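Local coordinates for protein LacI family transcription regulator (Bifidobacterium animalis subsp. lactis, PDB 4O5A) that probably regulates transcription as a LacI-family factor, pairing an operator-binding helix-turn-helix domain with a periplasmic-binding-protein-like domain that would sense a small effector, at residues G180-H185 with Y332-R337; I253-D258 with L279-W284; P296-S301 with A338-A343. All blocks are in the same frame, centred on the assembly; numbering follows the deposited sequence.

Contact 1. Residues G180-H185 with Y332-R337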
loop_
_atom_site.group_PDB
_atom_site.type_symbol
_atom_site.label_atom_id
_atom_site.label_comp_id
_atom_site.label_asym_id
_atom_site.label_seq_id
_atom_site.Cartn_x
_atom_site.Cartn_y
_atom_site.Cartn_z
ATOM N N GLY A 180 13.464 10.559 19.586
ATOM C CA GLY A 180 14.443 10.219 20.607
ATOM C C GLY A 180 14.940 8.794 20.496
ATOM O O GLY A 180 16.138 8.534 20.619
ATOM N N THR A 181 14.028 7.862 20.244
ATOM C CA THR A 181 14.408 6.459 20.158
ATOM C C THR A 181 15.390 6.245 18.998
ATOM O O THR A 181 16.386 5.530 19.148
ATOM C CB THR A 181 13.172 5.555 19.985
ATOM O OG1 THR A 181 12.337 5.676 21.149
ATOM C CG2 THR A 181 13.598 4.109 19.833
HETATM N N MSE A 182 15.116 6.872 17.857
HETATM C CA MSE A 182 15.976 6.734 16.680
HETATM C C MSE A 182 17.326 7.403 16.903
HETATM O O MSE A 182 18.374 6.838 16.585
HETATM C CB MSE A 182 15.293 7.317 15.454
HETATM C CG MSE A 182 14.165 6.439 14.947
HETATM SE SE MSE A 182 13.421 7.191 13.326
HETATM C CE MSE A 182 12.429 8.632 14.106
ATOM N N ILE A 183 17.307 8.600 17.464
ATOM C CA ILE A 183 18.553 9.331 17.656
ATOM C C ILE A 183 19.419 8.646 18.703
ATOM O O ILE A 183 20.636 8.566 18.547
ATOM C CB ILE A 183 18.286 10.803 18.032
ATOM C CG1 ILE A 183 17.549 11.495 16.885
ATOM C CG2 ILE A 183 19.580 11.533 18.360
ATOM C CD1 ILE A 183 16.897 12.793 17.302
ATOM N N ARG A 184 18.813 8.141 19.773
ATOM C CA ARG A 184 19.613 7.451 20.786
ATOM C C ARG A 184 20.278 6.192 20.218
ATOM O O ARG A 184 21.383 5.855 20.610
ATOM C CB ARG A 184 18.777 7.111 22.028
ATOM C CG ARG A 184 18.375 8.318 22.858
ATOM C CD ARG A 184 17.808 7.881 24.215
ATOM N NE ARG A 184 16.556 7.143 24.032
ATOM C CZ ARG A 184 15.366 7.720 23.889
ATOM N NH1 ARG A 184 15.269 9.045 23.934
ATOM N NH2 ARG A 184 14.273 6.978 23.705
ATOM N N HIS A 185 19.592 5.507 19.300
ATOM C CA HIS A 185 20.124 4.316 18.630
ATOM C C HIS A 185 21.375 4.715 17.834
ATOM O O HIS A 185 22.397 4.026 17.881
ATOM C CB HIS A 185 19.046 3.720 17.710
ATOM C CG HIS A 185 19.487 2.534 16.898
ATOM N ND1 HIS A 185 19.758 1.300 17.459
ATOM C CD2 HIS A 185 19.639 2.382 15.562
ATOM C CE1 HIS A 185 20.091 0.451 16.500
ATOM N NE2 HIS A 185 20.018 1.077 15.340
ATOM N N TYR A 332 5.143 2.336 19.582
ATOM C CA TYR A 332 5.918 2.034 18.390
ATOM C C TYR A 332 7.103 1.167 18.814
ATOM O O TYR A 332 7.355 0.985 19.999
ATOM C CB TYR A 332 6.440 3.334 17.777
ATOM C CG TYR A 332 7.330 4.098 18.727
ATOM C CD1 TYR A 332 8.682 3.814 18.836
ATOM C CD2 TYR A 332 6.808 5.091 19.544
ATOM C CE1 TYR A 332 9.493 4.498 19.728
ATOM C CE2 TYR A 332 7.608 5.776 20.427
ATOM C CZ TYR A 332 8.952 5.484 20.512
ATOM O OH TYR A 332 9.750 6.170 21.399
ATOM N N GLU A 333 7.872 0.676 17.847
ATOM C CA GLU A 333 9.020 -0.170 18.161
ATOM C C GLU A 333 10.113 0.113 17.138
ATOM O O GLU A 333 9.830 0.187 15.947
ATOM C CB GLU A 333 8.592 -1.640 18.085
ATOM C CG GLU A 333 9.694 -2.689 18.236
ATOM C CD GLU A 333 9.196 -4.091 17.871
ATOM O OE1 GLU A 333 8.007 -4.221 17.494
ATOM O OE2 GLU A 333 9.986 -5.058 17.946
ATOM N N LEU A 334 11.353 0.281 17.588
ATOM C CA LEU A 334 12.444 0.390 16.620
ATOM C C LEU A 334 12.898 -1.026 16.322
ATOM O O LEU A 334 13.406 -1.724 17.217
ATOM C CB LEU A 334 13.617 1.187 17.202
ATOM C CG LEU A 334 14.797 1.372 16.237
ATOM C CD1 LEU A 334 14.374 2.161 15.004
ATOM C CD2 LEU A 334 15.951 2.058 16.948
ATOM N N ILE A 335 12.679 -1.473 15.094
ATOM C CA ILE A 335 13.121 -2.794 14.683
ATOM C C ILE A 335 14.512 -2.694 14.089
ATOM O O ILE A 335 14.691 -2.185 12.987
ATOM C CB ILE A 335 12.166 -3.397 13.652
ATOM C CG1 ILE A 335 10.751 -3.429 14.234
ATOM C CG2 ILE A 335 12.636 -4.791 13.249
ATOM C CD1 ILE A 335 9.706 -3.911 13.258
ATOM N N GLU A 336 15.489 -3.201 14.830
ATOM C CA GLU A 336 16.889 -3.110 14.421
ATOM C C GLU A 336 17.223 -4.149 13.368
ATOM O O GLU A 336 17.031 -5.355 13.570
ATOM C CB GLU A 336 17.817 -3.279 15.622
ATOM C CG GLU A 336 17.735 -2.151 16.628
ATOM C CD GLU A 336 18.581 -2.414 17.863
ATOM O OE1 GLU A 336 19.759 -2.818 17.716
ATOM O OE2 GLU A 336 18.063 -2.222 18.983
ATOM N N ARG A 337 17.722 -3.673 12.235
ATOM C CA ARG A 337 18.114 -4.549 11.141
ATOM C C ARG A 337 19.556 -4.245 10.739
ATOM O O ARG A 337 20.279 -3.535 11.441
ATOM C CB ARG A 337 17.131 -4.421 9.954
ATOM C CG ARG A 337 15.670 -4.745 10.332
ATOM C CD ARG A 337 14.796 -5.099 9.138
ATOM N NE ARG A 337 13.420 -5.441 9.540
ATOM C CZ ARG A 337 12.378 -4.611 9.493
ATOM N NH1 ARG A 337 12.536 -3.358 9.074
ATOM N NH2 ARG A 337 11.169 -5.035 9.882
HETATM O O HOH W 1 19.490 0.384 20.003
#
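His185 and Leu334 reach each other because both carry CG anti to the backbone N, at chi1 177° and -179°. The two side chains meet at about a right angle, and the CD2 methyl of Leu334 lies over one face of the imidazole, 3.9 Å from the ring centroid, in a CH-pi contact offset toward the CG side. The methyl also touches the root of the histidine, with Leu334 CD2 3.6 Å from His185 CB. One helical turn back, Thr181 meets the base of the leucine: its CG2 packs 3.9 Å from Leu334 CB. Met182, a selenomethionine, adds only a loose touch between its CG and Leu334 CD1. In this way helix 175-188 lies across the outer strand, 333-335, of the mixed sheet in the periplasmic-binding-protein-like fold, with Leu334 as the main hydrophobic knob between them.

Polar groups finish both ends. The side chains of Tyr332 and Thr181 slide past each other in opposite directions, and Tyr332 OH hydrogen-bonds Thr181 OG1 at 2.6 Å, the threonine oxygen lying in the ring plane at the edge. At the opposite end Glu336 is modelled in two conformers; in one of them its extended chain comes to the imidazole edge, OE1 3.5 Å from His185 CE1, and OE2 accepts a weak bond from a water. That water lies in the ring plane, 2.7 Å from His185 ND1. The remaining ring nitrogen, His185 NE2, is bonded to Thr340 OG1. An alanine in place of His185 would probably leave Leu334 CD2 without the ring face it covers and Thr340 OG1 without its histidine mate. Phe189, just past the end of helix 175-188, meets the imidazole edge-to-face.

Contact 2. Residues I253-D258 with L279-W284; sequences IIYDND and LSIISW
Leu279 pushes a single methyl, CD1, against the outer half of Ile253, 3.9 Å from Ile253 CG1 and about as near to its CD1, so one bump beds on the bond between two carbons. The next hollow on this face lies beside Tyr255. Its ring, brought up with CG anti to the carbonyl carbon, has Ile253 CG2 over one face, while Ile281 CG2 comes in obliquely at 3.7 Å from Tyr255 CE2. The ring also has the carbonyl oxygen of Ile282 at its edge, in plane, 3.8 Å from Tyr255 CD2; the phenol OH bonds Thr240.

The backbones beneath are neighbouring parallel strands of a beta-alpha-beta crossover, strand 252-255, helix 258-271 and strand 280-284. Four hydrogen bonds join them, from Ile253 N to Ser280 O, Ile282 N to Ile253 O, Tyr255 N to Ile282 O and Trp284 N to Tyr255 O; the last spans 2.8 Å and runs nearly along the C=O axis. The crossover helix packs on the face of Tyr255 and Ile281, helix 175-188 on that of Ile282.

On this second face Ile254 and Ile282 stand side by side, pointing the same way, with Ile254 CG1 4.1 Å from Ile282 CB, so the two branched chains form one continuous ridge. Beyond them Trp284 CB lies beside Tyr255 O, 3.3 Å away, next to the backbone bond to that oxygen. Asp256 runs alongside the indole, OD1 3.6 Å from Trp284 CE3, its carboxylate turned 85° to the ring, while OD2 forms a salt bridge to Arg196. Where the crossover helix starts, Ser283 OG, hydrogen-bonded to Gly285 O, nestles 3.3 Å from Asp258 CA.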
loop_
_atom_site.group_PDB
_atom_site.type_symbol
_atom_site.label_atom_id
_atom_site.label_comp_id
_atom_site.label_asym_id
_atom_site.label_seq_id
_atom_site.Cartn_x
_atom_site.Cartn_y
_atom_site.Cartn_z
ATOM N N ILE A 253 21.562 8.556 7.923
ATOM C CA ILE A 253 20.439 9.305 7.369
ATOM C C ILE A 253 19.145 8.628 7.775
ATOM O O ILE A 253 18.996 7.408 7.646
ATOM C CB ILE A 253 20.532 9.417 5.824
ATOM C CG1 ILE A 253 21.821 10.139 5.449
ATOM C CG2 ILE A 253 19.339 10.215 5.269
ATOM C CD1 ILE A 253 22.142 10.067 3.949
ATOM N N ILE A 254 18.220 9.426 8.306
ATOM C CA ILE A 254 16.882 8.952 8.636
ATOM C C ILE A 254 15.896 9.459 7.575
ATOM O O ILE A 254 15.835 10.659 7.293
ATOM C CB ILE A 254 16.465 9.458 10.025
ATOM C CG1 ILE A 254 17.427 8.897 11.083
ATOM C CG2 ILE A 254 15.040 9.036 10.323
ATOM C CD1 ILE A 254 17.112 9.350 12.492
ATOM N N TYR A 255 15.130 8.548 6.983
ATOM C CA TYR A 255 14.163 8.915 5.957
ATOM C C TYR A 255 12.737 8.860 6.469
ATOM O O TYR A 255 12.375 7.923 7.177
ATOM C CB TYR A 255 14.265 7.947 4.781
ATOM C CG TYR A 255 15.595 8.014 4.082
ATOM C CD1 TYR A 255 15.750 8.763 2.925
ATOM C CD2 TYR A 255 16.689 7.324 4.576
ATOM C CE1 TYR A 255 16.987 8.831 2.269
ATOM C CE2 TYR A 255 17.929 7.369 3.930
ATOM C CZ TYR A 255 18.067 8.123 2.789
ATOM O OH TYR A 255 19.293 8.173 2.179
ATOM N N ASP A 256 11.912 9.824 6.049
ATOM C CA ASP A 256 10.525 9.886 6.512
ATOM C C ASP A 256 9.614 8.800 5.919
ATOM O O ASP A 256 8.481 8.640 6.359
ATOM C CB ASP A 256 9.923 11.279 6.269
ATOM C CG ASP A 256 10.152 12.231 7.443
ATOM O OD1 ASP A 256 11.079 11.986 8.242
ATOM O OD2 ASP A 256 9.409 13.231 7.551
ATOM N N ASN A 257 10.091 8.044 4.931
ATOM C CA ASN A 257 9.333 6.864 4.522
ATOM C C ASN A 257 10.208 5.741 4.010
ATOM O O ASN A 257 11.399 5.933 3.773
ATOM C CB ASN A 257 8.196 7.187 3.541
ATOM C CG ASN A 257 8.688 7.565 2.140
ATOM O OD1 ASN A 257 9.859 7.435 1.818
ATOM N ND2 ASN A 257 7.762 8.027 1.303
ATOM N N ASP A 258 9.601 4.576 3.836
ATOM C CA ASP A 258 10.349 3.400 3.408
ATOM C C ASP A 258 10.919 3.489 1.990
ATOM O O ASP A 258 12.062 3.098 1.764
ATOM C CB ASP A 258 9.499 2.123 3.575
ATOM C CG ASP A 258 8.131 2.198 2.894
ATOM O OD1 ASP A 258 7.791 3.191 2.203
ATOM O OD2 ASP A 258 7.372 1.220 3.057
ATOM N N LEU A 279 27.738 4.173 6.002
ATOM C CA LEU A 279 26.498 4.931 6.152
ATOM C C LEU A 279 25.398 4.084 6.787
ATOM O O LEU A 279 25.057 3.024 6.263
ATOM C CB LEU A 279 26.009 5.438 4.780
ATOM C CG LEU A 279 24.619 6.088 4.763
ATOM C CD1 LEU A 279 24.645 7.458 5.433
ATOM C CD2 LEU A 279 24.092 6.207 3.324
ATOM N N SER A 280 24.850 4.538 7.914
ATOM C CA SER A 280 23.683 3.886 8.503
ATOM C C SER A 280 22.410 4.528 7.982
ATOM O O SER A 280 22.376 5.737 7.742
ATOM C CB SER A 280 23.711 3.990 10.038
ATOM O OG SER A 280 24.652 3.094 10.596
ATOM N N ILE A 281 21.361 3.718 7.823
ATOM C CA ILE A 281 20.075 4.188 7.304
ATOM C C ILE A 281 18.932 3.696 8.184
ATOM O O ILE A 281 18.905 2.536 8.588
ATOM C CB ILE A 281 19.844 3.708 5.846
ATOM C CG1 ILE A 281 20.809 4.433 4.906
ATOM C CG2 ILE A 281 18.409 3.977 5.395
ATOM C CD1 ILE A 281 20.747 3.930 3.476
ATOM N N ILE A 282 17.993 4.593 8.489
ATOM C CA ILE A 282 16.775 4.240 9.216
ATOM C C ILE A 282 15.557 4.731 8.423
ATOM O O ILE A 282 15.564 5.838 7.873
ATOM C CB ILE A 282 16.764 4.875 10.616
ATOM C CG1 ILE A 282 17.903 4.307 11.452
ATOM C CG2 ILE A 282 15.425 4.630 11.337
ATOM C CD1 ILE A 282 18.056 4.982 12.805
ATOM N N SER A 283 14.524 3.894 8.365
ATOM C CA SER A 283 13.243 4.270 7.780
ATOM C C SER A 283 12.271 4.611 8.891
ATOM O O SER A 283 12.110 3.821 9.814
ATOM C CB SER A 283 12.646 3.092 7.012
ATOM O OG SER A 283 11.346 3.408 6.535
ATOM N N TRP A 284 11.612 5.763 8.786
ATOM C CA TRP A 284 10.537 6.126 9.709
ATOM C C TRP A 284 9.284 5.536 9.090
ATOM O O TRP A 284 8.739 6.085 8.131
ATOM C CB TRP A 284 10.394 7.650 9.794
ATOM C CG TRP A 284 9.748 8.149 11.056
ATOM C CD1 TRP A 284 8.801 7.523 11.789
ATOM C CD2 TRP A 284 10.032 9.390 11.725
ATOM N NE1 TRP A 284 8.462 8.299 12.888
ATOM C CE2 TRP A 284 9.206 9.434 12.868
ATOM C CE3 TRP A 284 10.905 10.446 11.472
ATOM C CZ2 TRP A 284 9.233 10.521 13.754
ATOM C CZ3 TRP A 284 10.923 11.524 12.358
ATOM C CH2 TRP A 284 10.096 11.545 13.481
#

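Contact 3. Residues P296-S301 with A338-A343; sequences PITALS and ASTAPA
Thr298 and Thr340 set their side chains at about a right angle, so that hydroxyl meets hydroxyl while the two CG2 methyls touch at 4.1 Å. Thr298 OG1, anti to its carbonyl carbon, donates a hydrogen bond of 2.9 Å to Thr340 OG1. Beside this bond Thr340 CG2 lies 3.8 Å from Thr298 CB, and the same methyl also packs on Ile282.

Ser339 is oriented differently. Its CB points toward the strand, and OG, placed between N and the carbonyl carbon (chi1 74°), meets the backbone instead of a side chain: Thr298 N donates to Ser339 OG over 2.8 Å at an N-H...O angle of 163°. The same oxygen sits 3.2 Å from Ile297 CA and touches Ile297 CG2, although the CB of Ile297 is directed away from 338-343. At the exposed margin Pro296 CD and Ala338 CB meet at 4.1 Å, a small apolar touch beside the polar pairs.

After the edge strand 333-335, the chain at 338-340 passes Pro296, Ile297 and Thr298 and comes up beside strand 280-284 in the mixed sheet, where Ala341 N bonds Ser280 OG. This irregular segment is tied to strand 280-284 by a backbone bond between Ser339 and Ile281 as well as by hydroxyls.

Each of these buried hydroxyls works twice. Thr298 OG1 receives Arg337 N while giving its own proton to Thr340 OG1, and Thr340 OG1 also pairs with His185 NE2. Arg337 N, Thr298 OG1 and Thr340 OG1 thus form a directed chain of hydrogen bonds. Ser339 OG separately bridges the Thr298 amide, whose proton it takes, and Ile281 O, which can only accept; held from two sides, the serine hydroxyl is probably fixed in its rotation.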
loop_
_atom_site.group_PDB
_atom_site.type_symbol
_atom_site.label_atom_id
_atom_site.label_comp_id
_atom_site.label_asym_id
_atom_site.label_seq_id
_atom_site.Cartn_x
_atom_site.Cartn_y
_atom_site.Cartn_z
ATOM N N PRO A 296 18.800 -5.352 4.756
ATOM C CA PRO A 296 17.513 -4.983 5.361
ATOM C C PRO A 296 17.623 -3.722 6.231
ATOM O O PRO A 296 18.622 -3.486 6.922
ATOM C CB PRO A 296 17.162 -6.209 6.199
ATOM C CG PRO A 296 17.832 -7.346 5.472
ATOM C CD PRO A 296 19.146 -6.761 5.000
ATOM N N ILE A 297 16.572 -2.908 6.177
ATOM C CA ILE A 297 16.615 -1.548 6.698
ATOM C C ILE A 297 15.943 -1.427 8.075
ATOM O O ILE A 297 14.771 -1.791 8.256
ATOM C CB ILE A 297 15.972 -0.569 5.689
ATOM C CG1 ILE A 297 16.749 -0.585 4.351
ATOM C CG2 ILE A 297 15.929 0.851 6.254
ATOM C CD1 ILE A 297 16.127 0.295 3.264
ATOM N N THR A 298 16.710 -0.898 9.027
ATOM C CA THR A 298 16.245 -0.616 10.385
ATOM C C THR A 298 15.088 0.379 10.313
ATOM O O THR A 298 15.160 1.374 9.586
ATOM C CB THR A 298 17.385 -0.009 11.190
ATOM O OG1 THR A 298 18.367 -1.024 11.437
ATOM C CG2 THR A 298 16.879 0.549 12.512
ATOM N N ALA A 299 14.004 0.120 11.046
ATOM C CA ALA A 299 12.795 0.918 10.863
ATOM C C ALA A 299 12.114 1.237 12.185
ATOM O O ALA A 299 12.084 0.409 13.080
ATOM C CB ALA A 299 11.816 0.186 9.993
ATOM N N LEU A 300 11.538 2.430 12.253
ATOM C CA LEU A 300 10.670 2.807 13.364
ATOM C C LEU A 300 9.292 2.342 12.930
ATOM O O LEU A 300 8.730 2.852 11.953
ATOM C CB LEU A 300 10.731 4.325 13.557
ATOM C CG LEU A 300 10.188 4.928 14.852
ATOM C CD1 LEU A 300 8.689 4.732 14.937
ATOM C CD2 LEU A 300 10.893 4.323 16.069
ATOM N N SER A 301 8.767 1.335 13.619
ATOM C CA SER A 301 7.537 0.686 13.194
ATOM C C SER A 301 6.382 1.156 14.068
ATOM O O SER A 301 6.453 1.045 15.282
ATOM C CB SER A 301 7.687 -0.832 13.336
ATOM O OG SER A 301 6.464 -1.496 13.047
ATOM N N ALA A 338 19.967 -4.768 9.598
ATOM C CA ALA A 338 21.368 -4.718 9.214
ATOM C C ALA A 338 21.865 -3.344 8.785
ATOM O O ALA A 338 23.078 -3.120 8.732
ATOM C CB ALA A 338 21.642 -5.745 8.125
ATOM N N SER A 339 20.956 -2.417 8.497
ATOM C CA SER A 339 21.361 -1.121 7.934
ATOM C C SER A 339 21.860 -0.082 8.953
ATOM O O SER A 339 22.214 1.031 8.559
ATOM C CB SER A 339 20.225 -0.512 7.093
ATOM O OG SER A 339 19.196 -0.025 7.952
ATOM N N THR A 340 21.869 -0.408 10.245
ATOM C CA THR A 340 22.496 0.487 11.225
ATOM C C THR A 340 23.613 -0.254 11.920
ATOM O O THR A 340 23.460 -1.432 12.249
ATOM C CB THR A 340 21.501 1.068 12.271
ATOM O OG1 THR A 340 20.709 0.012 12.817
ATOM C CG2 THR A 340 20.563 2.079 11.615
ATOM N N ALA A 341 24.732 0.437 12.123
ATOM C CA ALA A 341 25.923 -0.159 12.729
ATOM C C ALA A 341 26.819 0.955 13.256
ATOM O O ALA A 341 26.515 2.127 13.048
ATOM C CB ALA A 341 26.649 -1.011 11.681
ATOM N N PRO A 342 27.920 0.616 13.959
ATOM C CA PRO A 342 28.757 1.720 14.450
ATOM C C PRO A 342 29.247 2.678 13.368
ATOM O O PRO A 342 29.440 2.279 12.210
ATOM C CB PRO A 342 29.943 0.988 15.083
ATOM C CG PRO A 342 29.315 -0.262 15.644
ATOM C CD PRO A 342 28.324 -0.673 14.558
ATOM N N ALA A 343 29.436 3.939 13.756
ATOM C CA ALA A 343 29.822 4.977 12.811
ATOM C C ALA A 343 31.232 4.753 12.280
ATOM O O ALA A 343 32.131 4.354 13.023
ATOM C CB ALA A 343 29.700 6.347 13.451
#

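All three contacts reach one mixed sheet, their centres about 8 to 11 Å apart. Contact 2 forms its interior. There Met182 of contact 1 packs its CE 3.5 Å from Trp284 CD2, so helix 175-188 covers both contacts. Contacts 2 and 3 are joined through neighbouring strands, with Ile281 O 2.7 Å from Ser339 OG. Contacts 1 and 3 share the antiparallel edge, Ile335 N lying 2.8 Å from Ala299 O, and their segments alternate along the chain. In LacI relatives the effector binds between the two subdomains, near the C-terminal ends of parallel strands; the C-terminal end of contact 2, at Asp256-Asp258 and Trp284, would probably lie nearest that cleft.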